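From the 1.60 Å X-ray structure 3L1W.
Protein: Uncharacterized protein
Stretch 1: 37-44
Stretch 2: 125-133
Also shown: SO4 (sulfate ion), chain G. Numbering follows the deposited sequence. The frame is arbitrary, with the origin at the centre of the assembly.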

ATOM      1  N   SER A  37      -9.936  -6.782   5.599  1.00 13.27           N
ATOM      2  CA  SER A  37     -10.903  -7.664   6.256  1.00 14.19           C
ATOM      3  C   SER A  37     -11.428  -8.707   5.290  1.00 13.95           C
ATOM      4  O   SER A  37     -11.619  -9.874   5.663  1.00 16.34           O
ATOM      5  N   LEU A  38     -11.684  -8.291   4.051  1.00 13.01           N
ATOM      6  CA  LEU A  38     -12.203  -9.214   3.053  1.00 14.01           C
ATOM      7  C   LEU A  38     -11.886  -8.706   1.658  1.00 17.58           C
ATOM      8  O   LEU A  38     -11.687  -7.504   1.461  1.00 16.49           O
ATOM      9  N   CYS A  39     -11.835  -9.629   0.698  1.00 13.04           N
ATOM     10  CA  CYS A  39     -11.532  -9.282  -0.685  1.00 14.77           C
ATOM     11  C   CYS A  39     -12.374 -10.146  -1.604  1.00 15.61           C
ATOM     12  O   CYS A  39     -12.343 -11.374  -1.504  1.00 16.93           O
ATOM     13  N   CYS A  40     -13.121  -9.517  -2.508  1.00 14.09           N
ATOM     14  CA  CYS A  40     -13.782 -10.266  -3.573  1.00 14.22           C
ATOM     15  C   CYS A  40     -12.768 -10.528  -4.678  1.00 16.23           C
ATOM     16  O   CYS A  40     -12.023  -9.631  -5.071  1.00 15.02           O
ATOM     17  N   ILE A  41     -12.741 -11.764  -5.167  1.00 13.72           N
ATOM     18  CA  ILE A  41     -11.802 -12.181  -6.192  1.00 12.36           C
ATOM     19  C   ILE A  41     -12.577 -12.645  -7.409  1.00 13.32           C
ATOM     20  O   ILE A  41     -13.543 -13.398  -7.273  1.00 14.25           O
ATOM     21  N   GLN A  42     -12.167 -12.205  -8.600  1.00 13.91           N
ATOM     22  CA  GLN A  42     -12.725 -12.744  -9.839  1.00 16.75           C
ATOM     23  C   GLN A  42     -11.675 -13.503 -10.649  1.00 16.09           C
ATOM     24  O   GLN A  42     -10.475 -13.245 -10.520  1.00 15.15           O
ATOM     25  N   GLU A  43     -12.156 -14.427 -11.478  1.00 16.45           N
ATOM     26  CA  GLU A  43     -11.358 -15.166 -12.471  1.00 17.56           C
ATOM     27  C   GLU A  43     -10.387 -16.172 -11.862  1.00 15.97           C
ATOM     28  O   GLU A  43      -9.184 -16.107 -12.095  1.00 16.42           O
ATOM     29  N   VAL A  44     -10.915 -17.105 -11.080  1.00 17.53           N
ATOM     30  CA  VAL A  44     -10.082 -18.149 -10.504  1.00 17.52           C
ATOM     31  C   VAL A  44     -10.593 -19.544 -10.863  1.00 17.43           C
ATOM     32  O   VAL A  44     -11.691 -19.948 -10.467  1.00 19.17           O
ATOM     33  N   PRO A 125     -25.448  -7.785  10.794  1.00 33.09           N
ATOM     34  CA  PRO A 125     -24.825  -8.384   9.612  1.00 32.37           C
ATOM     35  C   PRO A 125     -24.761  -7.404   8.450  1.00 29.46           C
ATOM     36  O   PRO A 125     -25.490  -6.408   8.424  1.00 27.29           O
ATOM     37  N   PHE A 126     -23.885  -7.691   7.496  1.00 20.06           N
ATOM     38  CA  PHE A 126     -23.885  -6.981   6.222  1.00 20.80           C
ATOM     39  C   PHE A 126     -23.720  -7.968   5.072  1.00 21.50           C
ATOM     40  O   PHE A 126     -23.192  -9.074   5.253  1.00 22.22           O
ATOM     41  N   LEU A 127     -24.179  -7.561   3.894  1.00 17.39           N
ATOM     42  CA  LEU A 127     -24.143  -8.411   2.712  1.00 16.33           C
ATOM     43  C   LEU A 127     -22.998  -8.029   1.779  1.00 18.79           C
ATOM     44  O   LEU A 127     -22.792  -6.844   1.492  1.00 19.35           O
ATOM     45  N   VAL A 128     -22.248  -9.032   1.319  1.00 15.42           N
ATOM     46  CA  VAL A 128     -21.229  -8.822   0.278  1.00 14.68           C
ATOM     47  C   VAL A 128     -21.632  -9.587  -0.983  1.00 17.57           C
ATOM     48  O   VAL A 128     -21.951 -10.773  -0.912  1.00 17.24           O
ATOM     49  N   ILE A 129     -21.625  -8.909  -2.132  1.00 15.77           N
ATOM     50  CA  ILE A 129     -21.967  -9.542  -3.404  1.00 14.75           C
ATOM     51  C   ILE A 129     -20.787  -9.380  -4.355  1.00 14.25           C
ATOM     52  O   ILE A 129     -20.398  -8.266  -4.670  1.00 15.95           O
ATOM     53  N   ASN A 130     -20.226 -10.503  -4.792  1.00 13.63           N
ATOM     54  CA  ASN A 130     -19.082 -10.527  -5.703  1.00 13.54           C
ATOM     55  C   ASN A 130     -19.598 -10.531  -7.136  1.00 15.43           C
ATOM     56  O   ASN A 130     -20.242 -11.489  -7.563  1.00 16.10           O
ATOM     57  N   VAL A 131     -19.315  -9.445  -7.854  1.00 15.58           N
ATOM     58  CA  VAL A 131     -19.799  -9.211  -9.208  1.00 17.37           C
ATOM     59  C   VAL A 131     -18.769  -9.569 -10.288  1.00 14.01           C
ATOM     60  O   VAL A 131     -17.628  -9.128 -10.221  1.00 15.30           O
ATOM     61  N   HIS A 132     -19.171 -10.351 -11.290  1.00 15.02           N
ATOM     62  CA  HIS A 132     -18.396 -10.409 -12.528  1.00 14.69           C
ATOM     63  C   HIS A 132     -19.336 -10.536 -13.707  1.00 17.78           C
ATOM     64  O   HIS A 132     -19.808 -11.627 -14.023  1.00 17.79           O
ATOM     65  N   LEU A 133     -19.611  -9.413 -14.357  1.00 15.65           N
ATOM     66  CA  LEU A 133     -20.627  -9.402 -15.410  1.00 16.51           C
ATOM     67  C   LEU A 133     -20.014  -9.790 -16.738  1.00 18.91           C
ATOM     68  O   LEU A 133     -18.802  -9.725 -16.902  1.00 19.50           O
TER

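Two largely buried strands face each other through their side chains, running in nearly the same direction with an angle of 25° between them, in a contact that is apolar at one end and polar at the other. Alternation along each strand sends L38, C40 and Q42 toward the partner, where they meet F126, V128, N130 and H132, while C39, I41, I129 and V131 point away.

Branched, apolar L38 (chi1 p) reaches two apolar partners with one methyl: CD2 lies 3.9 Å from CE2 at the edge of the flat F126 ring (chi1 p) and 4.1 Å from CG2 of V128. The small C40, chi1 m, brings SG to 3.6 Å from CG1 of compact V128 (chi1 t).

N130, chi1 t, then introduces polarity, its amide serving as both donor and acceptor: ND2 donates to I41 O at 3.0 Å, and OD1 accepts from Q42 NE2, also at 3.0 Å and almost linear. Q42 (m, then p) is long enough to reach this amide, while its CB lies 4.0 Å from H132 ND1.

E43 (chi1 m, chi2 t) starts sideways, but its end brings OE2 to 3.4 Å from H132 CE1. H132, chi1 t, offers a ring nitrogen to water: ND1 hydrogen-bonds to the water O at 2.9 Å, which accepts a weak hydrogen bond from E43 N at 3.0 Å. Outside the interface, S37 OG donates to sulfate O4 at 2.5 Å.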

ATOM      1  CB  SER A  37     -12.101  -6.883   6.810  1.00 13.84           C
ATOM      2  OG  SER A  37     -11.787  -6.224   8.021  1.00 18.30           O
ATOM      3  CB  LEU A  38     -13.716  -9.404   3.214  1.00 17.92           C
ATOM      4  CG  LEU A  38     -14.569  -8.156   3.015  1.00 19.48           C
ATOM      5  CD1 LEU A  38     -15.019  -8.072   1.559  1.00 20.91           C
ATOM      6  CD2 LEU A  38     -15.785  -8.195   3.933  1.00 22.29           C
ATOM      7  CB  CYS A  39     -10.040  -9.520  -0.982  1.00 15.78           C
ATOM      8  SG  CYS A  39      -9.488  -8.895  -2.616  1.00 19.58           S
ATOM      9  CB  CYS A  40     -14.973  -9.484  -4.130  1.00 14.43           C
ATOM     10  SG  CYS A  40     -16.397  -9.457  -3.006  1.00 16.98           S
ATOM     11  CB  ILE A  41     -10.964 -13.378  -5.694  1.00 13.04           C
ATOM     12  CG1 ILE A  41     -10.075 -12.968  -4.515  1.00 13.16           C
ATOM     13  CG2 ILE A  41     -10.083 -13.950  -6.824  1.00 13.56           C
ATOM     14  CD1 ILE A  41      -8.987 -11.960  -4.900  1.00 16.77           C
ATOM     15  CB  GLN A  42     -13.339 -11.646 -10.720  1.00 13.70           C
ATOM     16  CG  GLN A  42     -14.406 -10.801 -10.037  1.00 14.75           C
ATOM     17  CD  GLN A  42     -13.782  -9.750  -9.138  1.00 14.79           C
ATOM     18  OE1 GLN A  42     -12.776  -9.137  -9.497  1.00 13.68           O
ATOM     19  NE2 GLN A  42     -14.378  -9.529  -7.973  1.00 13.43           N
ATOM     20  CB  GLU A  43     -10.629 -14.214 -13.426  1.00 16.76           C
ATOM     21  CG  GLU A  43     -11.579 -13.355 -14.255  1.00 16.04           C
ATOM     22  CD  GLU A  43     -10.940 -12.766 -15.504  1.00 18.56           C
ATOM     23  OE1 GLU A  43      -9.920 -13.301 -15.969  1.00 18.07           O
ATOM     24  OE2 GLU A  43     -11.484 -11.776 -16.047  1.00 17.15           O
ATOM     25  CB  VAL A  44      -9.938 -17.992  -8.970  1.00 16.68           C
ATOM     26  CG1 VAL A  44      -9.031 -16.807  -8.662  1.00 15.06           C
ATOM     27  CG2 VAL A  44     -11.309 -17.821  -8.291  1.00 17.84           C
ATOM     28  CB  PRO A 125     -25.790  -9.521   9.245  1.00 37.80           C
ATOM     29  CG  PRO A 125     -26.702  -9.682  10.410  1.00 39.31           C
ATOM     30  CD  PRO A 125     -26.785  -8.340  11.047  1.00 39.77           C
ATOM     31  CB  PHE A 126     -22.801  -5.902   6.173  1.00 20.55           C
ATOM     32  CG  PHE A 126     -21.397  -6.436   6.267  1.00 17.44           C
ATOM     33  CD1 PHE A 126     -20.827  -6.711   7.504  1.00 23.51           C
ATOM     34  CD2 PHE A 126     -20.642  -6.652   5.124  1.00 19.39           C
ATOM     35  CE1 PHE A 126     -19.529  -7.196   7.596  1.00 24.51           C
ATOM     36  CE2 PHE A 126     -19.343  -7.134   5.202  1.00 18.87           C
ATOM     37  CZ  PHE A 126     -18.784  -7.413   6.445  1.00 19.99           C
ATOM     38  CB  LEU A 127     -25.477  -8.300   1.962  1.00 17.77           C
ATOM     39  CG  LEU A 127     -25.604  -9.067   0.651  1.00 17.63           C
ATOM     40  CD1 LEU A 127     -25.502 -10.563   0.885  1.00 19.63           C
ATOM     41  CD2 LEU A 127     -26.933  -8.722  -0.019  1.00 18.68           C
ATOM     42  CB  VAL A 128     -19.858  -9.319   0.736  1.00 14.39           C
ATOM     43  CG1 VAL A 128     -18.832  -9.196  -0.403  1.00 16.83           C
ATOM     44  CG2 VAL A 128     -19.391  -8.551   1.970  1.00 18.31           C
ATOM     45  CB  ILE A 129     -23.205  -8.887  -4.060  1.00 16.71           C
ATOM     46  CG1 ILE A 129     -24.401  -8.873  -3.093  1.00 17.67           C
ATOM     47  CG2 ILE A 129     -23.564  -9.610  -5.352  1.00 16.84           C
ATOM     48  CD1 ILE A 129     -25.587  -8.031  -3.590  1.00 18.75           C
ATOM     49  CB  ASN A 130     -18.236 -11.775  -5.439  1.00 14.72           C
ATOM     50  CG  ASN A 130     -16.921 -11.769  -6.203  1.00 16.81           C
ATOM     51  OD1 ASN A 130     -16.778 -11.072  -7.203  1.00 16.94           O
ATOM     52  ND2 ASN A 130     -15.962 -12.563  -5.735  1.00 17.59           N
ATOM     53  CB  VAL A 131     -20.117  -7.701  -9.376  1.00 14.82           C
ATOM     54  CG1 VAL A 131     -20.499  -7.385 -10.809  1.00 18.10           C
ATOM     55  CG2 VAL A 131     -21.237  -7.281  -8.404  1.00 19.27           C
ATOM     56  CB  HIS A 132     -17.383 -11.559 -12.535  1.00 15.72           C
ATOM     57  CG  HIS A 132     -16.385 -11.455 -13.646  1.00 19.36           C
ATOM     58  ND1 HIS A 132     -15.481 -12.454 -13.941  1.00 20.64           N
ATOM     59  CD2 HIS A 132     -16.144 -10.457 -14.531  1.00 23.68           C
ATOM     60  CE1 HIS A 132     -14.736 -12.082 -14.967  1.00 20.35           C
ATOM     61  NE2 HIS A 132     -15.115 -10.872 -15.343  1.00 21.78           N
ATOM     62  CB  LEU A 133     -21.299  -8.030 -15.511  1.00 16.19           C
ATOM     63  CG  LEU A 133     -21.928  -7.515 -14.214  1.00 16.72           C
ATOM     64  CD1 LEU A 133     -22.579  -6.162 -14.423  1.00 16.72           C
ATOM     65  CD2 LEU A 133     -22.939  -8.521 -13.678  1.00 17.79           C
TER
HETATM   66  S   SO4 G 258      -9.086  -3.832   8.479  0.90 31.00           S
HETATM   67  O1  SO4 G 258      -8.076  -4.490   7.647  0.90 31.69           O
HETATM   68  O2  SO4 G 258      -8.995  -4.385   9.826  0.90 31.10           O
HETATM   69  O3  SO4 G 258      -8.829  -2.396   8.518  0.90 31.63           O
HETATM   70  O4  SO4 G 258     -10.421  -4.093   7.942  0.90 23.44           O
HETATM   71  O   HOH W   1     -14.695 -15.036 -13.002  1.00 20.58           O